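Local atomic coordinates of beta-galactosidase (Geobacillus stearothermophilus, PDB entry 4OIF), a protein that probably hydrolyses terminal non-reducing beta-D-galactose residues of beta-D-galactosides, as a zinc-binding member of glycosyl hydrolase family 42. Residues Asp262-Phe274 with Leu416-Ala428. Residues are numbered along the deposited sequence; the frame is centred on the assembly and turned at random.
Sequences DLIPFQGLDYSKF and LYDWENNWALNDA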
loop_
_atom_site.group_PDB
_atom_site.type_symbol
_atom_site.label_atom_id
_atom_site.label_comp_id
_atom_site.label_asym_id
_atom_site.label_seq_id
_atom_site.Cartn_x
_atom_site.Cartn_y
_atom_site.Cartn_z
ATOM N N ASP A 262 -14.703 -12.182 -3.200
ATOM C CA ASP A 262 -15.937 -12.611 -2.562
ATOM C C ASP A 262 -17.014 -12.871 -3.587
ATOM O O ASP A 262 -18.163 -13.140 -3.227
ATOM C CB ASP A 262 -16.415 -11.575 -1.541
ATOM C CG ASP A 262 -15.799 -11.789 -0.174
ATOM O OD1 ASP A 262 -15.651 -12.967 0.227
ATOM O OD2 ASP A 262 -15.457 -10.789 0.496
ATOM N N LEU A 263 -16.637 -12.812 -4.860
ATOM C CA LEU A 263 -17.582 -13.081 -5.928
ATOM C C LEU A 263 -18.832 -12.224 -5.766
ATOM O O LEU A 263 -19.949 -12.733 -5.736
ATOM C CB LEU A 263 -17.962 -14.566 -5.953
ATOM C CG LEU A 263 -16.978 -15.527 -6.613
ATOM C CD1 LEU A 263 -17.577 -16.913 -6.677
ATOM C CD2 LEU A 263 -16.594 -15.044 -8.009
ATOM N N ILE A 264 -18.635 -10.922 -5.624
ATOM C CA ILE A 264 -19.748 -10.001 -5.476
ATOM C C ILE A 264 -20.176 -9.548 -6.862
ATOM O O ILE A 264 -19.456 -9.767 -7.834
ATOM C CB ILE A 264 -19.367 -8.806 -4.595
ATOM C CG1 ILE A 264 -18.385 -7.894 -5.333
ATOM C CG2 ILE A 264 -18.783 -9.303 -3.270
ATOM C CD1 ILE A 264 -17.881 -6.752 -4.508
ATOM N N PRO A 265 -21.368 -8.963 -6.975
ATOM C CA PRO A 265 -21.733 -8.514 -8.318
ATOM C C PRO A 265 -20.715 -7.524 -8.854
ATOM O O PRO A 265 -20.152 -6.750 -8.070
ATOM C CB PRO A 265 -23.094 -7.849 -8.108
ATOM C CG PRO A 265 -23.648 -8.510 -6.894
ATOM C CD PRO A 265 -22.494 -8.892 -6.029
ATOM N N PHE A 266 -20.457 -7.580 -10.159
ATOM C CA PHE A 266 -19.564 -6.630 -10.798
ATOM C C PHE A 266 -20.018 -5.221 -10.424
ATOM O O PHE A 266 -21.215 -4.913 -10.476
ATOM C CB PHE A 266 -19.551 -6.830 -12.315
ATOM C CG PHE A 266 -18.686 -5.854 -13.046
ATOM C CD1 PHE A 266 -17.319 -5.808 -12.809
ATOM C CD2 PHE A 266 -19.230 -4.991 -13.987
ATOM C CE1 PHE A 266 -16.511 -4.907 -13.488
ATOM C CE2 PHE A 266 -18.429 -4.091 -14.674
ATOM C CZ PHE A 266 -17.067 -4.047 -14.419
ATOM N N GLN A 267 -19.065 -4.386 -10.007
ATOM C CA GLN A 267 -19.383 -3.077 -9.461
ATOM C C GLN A 267 -19.262 -1.971 -10.486
ATOM O O GLN A 267 -19.727 -0.862 -10.249
ATOM C CB GLN A 267 -18.488 -2.766 -8.263
ATOM C CG GLN A 267 -18.878 -3.524 -7.008
ATOM C CD GLN A 267 -20.377 -3.503 -6.805
ATOM O OE1 GLN A 267 -20.951 -2.472 -6.437
ATOM N NE2 GLN A 267 -21.030 -4.634 -7.080
ATOM N N GLY A 268 -18.662 -2.275 -11.634
ATOM C CA GLY A 268 -18.389 -1.261 -12.637
ATOM C C GLY A 268 -19.551 -0.822 -13.510
ATOM O O GLY A 268 -19.480 0.214 -14.174
ATOM N N LEU A 269 -20.619 -1.612 -13.523
ATOM C CA LEU A 269 -21.773 -1.336 -14.380
ATOM C C LEU A 269 -23.056 -1.803 -13.707
ATOM O O LEU A 269 -23.067 -2.802 -12.987
ATOM C CB LEU A 269 -21.615 -2.030 -15.735
ATOM C CG LEU A 269 -20.528 -1.539 -16.687
ATOM C CD1 LEU A 269 -20.380 -2.497 -17.857
ATOM C CD2 LEU A 269 -20.845 -0.127 -17.170
ATOM N N ASP A 270 -24.139 -1.075 -13.930
ATOM C CA ASP A 270 -25.429 -1.479 -13.395
ATOM C C ASP A 270 -26.062 -2.536 -14.316
ATOM O O ASP A 270 -26.701 -2.207 -15.317
ATOM C CB ASP A 270 -26.341 -0.267 -13.238
ATOM C CG ASP A 270 -27.603 -0.586 -12.473
ATOM O OD1 ASP A 270 -27.873 -1.777 -12.219
ATOM O OD2 ASP A 270 -28.332 0.361 -12.121
ATOM N N TYR A 271 -25.881 -3.807 -13.976
ATOM C CA TYR A 271 -26.381 -4.881 -14.822
ATOM C C TYR A 271 -27.904 -4.977 -14.817
ATOM O O TYR A 271 -28.489 -5.571 -15.724
ATOM C CB TYR A 271 -25.792 -6.220 -14.389
ATOM C CG TYR A 271 -24.358 -6.439 -14.784
ATOM C CD1 TYR A 271 -23.797 -5.754 -15.856
ATOM C CD2 TYR A 271 -23.560 -7.334 -14.081
ATOM C CE1 TYR A 271 -22.488 -5.957 -16.219
ATOM C CE2 TYR A 271 -22.251 -7.541 -14.432
ATOM C CZ TYR A 271 -21.720 -6.854 -15.506
ATOM O OH TYR A 271 -20.410 -7.078 -15.859
ATOM N N SER A 272 -28.553 -4.412 -13.800
ATOM C CA SER A 272 -30.009 -4.488 -13.740
ATOM C C SER A 272 -30.594 -3.633 -14.859
ATOM O O SER A 272 -31.716 -3.849 -15.307
ATOM C CB SER A 272 -30.541 -4.039 -12.382
ATOM O OG SER A 272 -30.500 -2.639 -12.243
ATOM N N LYS A 273 -29.800 -2.670 -15.314
ATOM C CA LYS A 273 -30.167 -1.787 -16.409
ATOM C C LYS A 273 -29.730 -2.372 -17.745
ATOM O O LYS A 273 -30.419 -2.203 -18.762
ATOM C CB LYS A 273 -29.535 -0.396 -16.197
ATOM C CG LYS A 273 -30.282 0.756 -16.846
ATOM C CD LYS A 273 -29.587 2.080 -16.564
ATOM C CE LYS A 273 -30.475 3.265 -16.919
ATOM N NZ LYS A 273 -31.004 3.135 -18.308
ATOM N N PHE A 274 -28.585 -3.058 -17.742
ATOM C CA PHE A 274 -27.989 -3.566 -18.983
ATOM C C PHE A 274 -28.817 -4.774 -19.456
ATOM O O PHE A 274 -29.003 -4.986 -20.663
ATOM C CB PHE A 274 -26.515 -3.959 -18.767
ATOM C CG PHE A 274 -25.661 -3.919 -20.025
ATOM C CD1 PHE A 274 -24.407 -3.330 -20.007
ATOM C CD2 PHE A 274 -26.149 -4.385 -21.238
ATOM C CE1 PHE A 274 -23.628 -3.281 -21.156
ATOM C CE2 PHE A 274 -25.382 -4.335 -22.394
ATOM C CZ PHE A 274 -24.120 -3.774 -22.351
ATOM N N LEU A 416 -33.489 -8.702 -2.298
ATOM C CA LEU A 416 -33.393 -7.501 -3.102
ATOM C C LEU A 416 -31.980 -6.915 -3.036
ATOM O O LEU A 416 -31.437 -6.672 -1.959
ATOM C CB LEU A 416 -34.439 -6.480 -2.645
ATOM C CG LEU A 416 -34.453 -5.084 -3.265
ATOM C CD1 LEU A 416 -34.695 -5.146 -4.741
ATOM C CD2 LEU A 416 -35.515 -4.221 -2.581
ATOM N N TYR A 417 -31.393 -6.733 -4.213
ATOM C CA TYR A 417 -30.083 -6.136 -4.381
ATOM C C TYR A 417 -30.212 -4.901 -5.275
ATOM O O TYR A 417 -31.029 -4.885 -6.194
ATOM C CB TYR A 417 -29.119 -7.145 -4.994
ATOM C CG TYR A 417 -27.784 -6.563 -5.388
ATOM C CD1 TYR A 417 -26.837 -6.253 -4.422
ATOM C CD2 TYR A 417 -27.460 -6.341 -6.725
ATOM C CE1 TYR A 417 -25.601 -5.736 -4.769
ATOM C CE2 TYR A 417 -26.225 -5.815 -7.084
ATOM C CZ TYR A 417 -25.296 -5.516 -6.092
ATOM O OH TYR A 417 -24.060 -4.987 -6.398
ATOM N N ASP A 418 -29.419 -3.868 -5.004
ATOM C CA ASP A 418 -29.460 -2.647 -5.805
ATOM C C ASP A 418 -28.040 -2.102 -6.042
ATOM O O ASP A 418 -27.298 -1.814 -5.090
ATOM C CB ASP A 418 -30.345 -1.602 -5.121
ATOM C CG ASP A 418 -30.635 -0.407 -6.004
ATOM O OD1 ASP A 418 -31.506 -0.513 -6.882
ATOM O OD2 ASP A 418 -30.009 0.650 -5.810
ATOM N N TRP A 419 -27.676 -1.987 -7.318
ATOM C CA TRP A 419 -26.350 -1.522 -7.743
ATOM C C TRP A 419 -26.086 -0.093 -7.299
ATOM O O TRP A 419 -25.002 0.231 -6.806
ATOM C CB TRP A 419 -26.202 -1.623 -9.272
ATOM C CG TRP A 419 -25.513 -2.890 -9.776
ATOM C CD1 TRP A 419 -24.174 -3.057 -10.009
ATOM C CD2 TRP A 419 -26.136 -4.140 -10.129
ATOM N NE1 TRP A 419 -23.927 -4.326 -10.469
ATOM C CE2 TRP A 419 -25.110 -5.010 -10.560
ATOM C CE3 TRP A 419 -27.461 -4.602 -10.130
ATOM C CZ2 TRP A 419 -25.365 -6.329 -10.974
ATOM C CZ3 TRP A 419 -27.716 -5.912 -10.547
ATOM C CH2 TRP A 419 -26.672 -6.757 -10.963
ATOM N N GLU A 420 -27.073 0.770 -7.488
ATOM C CA GLU A 420 -26.901 2.160 -7.122
ATOM C C GLU A 420 -26.734 2.279 -5.604
ATOM O O GLU A 420 -25.919 3.060 -5.128
ATOM C CB GLU A 420 -28.068 3.001 -7.656
ATOM C CG GLU A 420 -27.979 3.214 -9.179
ATOM C CD GLU A 420 -29.166 3.964 -9.797
ATOM O OE1 GLU A 420 -30.207 4.160 -9.134
ATOM O OE2 GLU A 420 -29.045 4.361 -10.971
ATOM N N ASN A 421 -27.480 1.477 -4.852
ATOM C CA ASN A 421 -27.304 1.398 -3.406
ATOM C C ASN A 421 -25.892 0.958 -3.015
ATOM O O ASN A 421 -25.291 1.511 -2.098
ATOM C CB ASN A 421 -28.336 0.446 -2.797
ATOM C CG ASN A 421 -28.197 0.324 -1.294
ATOM O OD1 ASN A 421 -28.297 1.313 -0.567
ATOM N ND2 ASN A 421 -27.988 -0.895 -0.816
ATOM N N ASN A 422 -25.368 -0.041 -3.712
ATOM C CA ASN A 422 -23.994 -0.472 -3.511
ATOM C C ASN A 422 -23.009 0.691 -3.725
ATOM O O ASN A 422 -22.163 0.980 -2.872
ATOM C CB ASN A 422 -23.680 -1.639 -4.457
ATOM C CG ASN A 422 -22.600 -2.560 -3.918
ATOM O OD1 ASN A 422 -21.814 -2.177 -3.058
ATOM N ND2 ASN A 422 -22.549 -3.777 -4.438
ATOM N N TRP A 423 -23.149 1.367 -4.860
ATOM C CA TRP A 423 -22.344 2.547 -5.172
ATOM C C TRP A 423 -22.392 3.606 -4.059
ATOM O O TRP A 423 -21.362 4.007 -3.505
ATOM C CB TRP A 423 -22.804 3.168 -6.496
ATOM C CG TRP A 423 -22.533 2.301 -7.703
ATOM C CD1 TRP A 423 -21.688 1.235 -7.769
ATOM C CD2 TRP A 423 -23.120 2.426 -9.012
ATOM N NE1 TRP A 423 -21.703 0.690 -9.031
ATOM C CE2 TRP A 423 -22.577 1.400 -9.813
ATOM C CE3 TRP A 423 -24.053 3.302 -9.581
ATOM C CZ2 TRP A 423 -22.928 1.230 -11.155
ATOM C CZ3 TRP A 423 -24.403 3.133 -10.917
ATOM C CH2 TRP A 423 -23.841 2.104 -11.686
ATOM N N ALA A 424 -23.598 4.032 -3.723
ATOM C CA ALA A 424 -23.779 5.153 -2.821
ATOM C C ALA A 424 -23.320 4.798 -1.408
ATOM O O ALA A 424 -22.654 5.590 -0.737
ATOM C CB ALA A 424 -25.240 5.602 -2.830
ATOM N N LEU A 425 -23.660 3.601 -0.959
ATOM C CA LEU A 425 -23.217 3.172 0.356
ATOM C C LEU A 425 -21.694 3.077 0.408
ATOM O O LEU A 425 -21.095 3.444 1.413
ATOM C CB LEU A 425 -23.849 1.836 0.734
ATOM C CG LEU A 425 -23.359 1.223 2.038
ATOM C CD1 LEU A 425 -23.599 2.174 3.184
ATOM C CD2 LEU A 425 -24.070 -0.101 2.293
ATOM N N ASN A 426 -21.072 2.592 -0.670
ATOM C CA ASN A 426 -19.607 2.471 -0.687
ATOM C C ASN A 426 -18.911 3.827 -0.683
ATOM O O ASN A 426 -17.882 3.993 -0.032
ATOM C CB ASN A 426 -19.136 1.657 -1.898
ATOM C CG ASN A 426 -19.223 0.165 -1.661
ATOM O OD1 ASN A 426 -19.298 -0.287 -0.520
ATOM N ND2 ASN A 426 -19.226 -0.605 -2.735
ATOM N N ASP A 427 -19.487 4.794 -1.394
ATOM C CA ASP A 427 -18.917 6.136 -1.464
ATOM C C ASP A 427 -19.127 6.980 -0.210
ATOM O O ASP A 427 -18.394 7.941 0.024
ATOM C CB ASP A 427 -19.499 6.894 -2.650
ATOM C CG ASP A 427 -18.649 8.071 -3.039
ATOM O OD1 ASP A 427 -17.444 7.853 -3.277
ATOM O OD2 ASP A 427 -19.173 9.210 -3.086
ATOM N N ALA A 428 -20.127 6.623 0.585
ATOM C CA ALA A 428 -20.531 7.427 1.739
ATOM C C ALA A 428 -19.435 7.568 2.796
ATOM O O ALA A 428 -18.707 6.625 3.091
ATOM C CB ALA A 428 -21.801 6.837 2.364
HETATM O O HOH W 1 -29.468 0.293 -9.302
HETATM O O HOH W 2 -27.761 3.120 -12.844
HETATM O O HOH W 3 -29.994 -2.367 -9.154
#
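The hydroxyl of Tyr417 is gripped by two amides: Gln267 NE2 reaches OH across the contact at 3.1 Å, and Asn422 ND2, one helical turn along from Trp419, gives OH a 2.8 Å bond. Pro265 CG sits over one face of the Tyr417 ring, 3.5 Å from CZ. Both indole N-H groups of helix 419-427 are spent on backbone carbonyls: Trp419 NE1 meets Phe266 O at 2.8 Å, nearly along the C=O axis and in the ring plane, while Trp423 NE1 reaches Gln267 O at 2.8 Å, tilted from its ring plane. Here the chain after TIM-barrel strand 252-259, from short strand 264-265 to helix 271-274, docks on helix 419-427 of the trimerisation domain. Trp419 is clamped, with Asp270 CA and the amides of Tyr271 and Ser272 over one face and Tyr417 CE2 over the other; Tyr271 CB abuts CZ2 of Trp419 at 3.4 Å. An alanine in place of Trp419 would probably cost Phe266 O this indole donor and open a gap between Tyr417 and Asp270-Ser272. With CG anti to its N (chi1 -170°), Asp270 caps helix 271-274, OD1 taking Ser272 N and OG from one face, while a water links OD2 to Glu420 N.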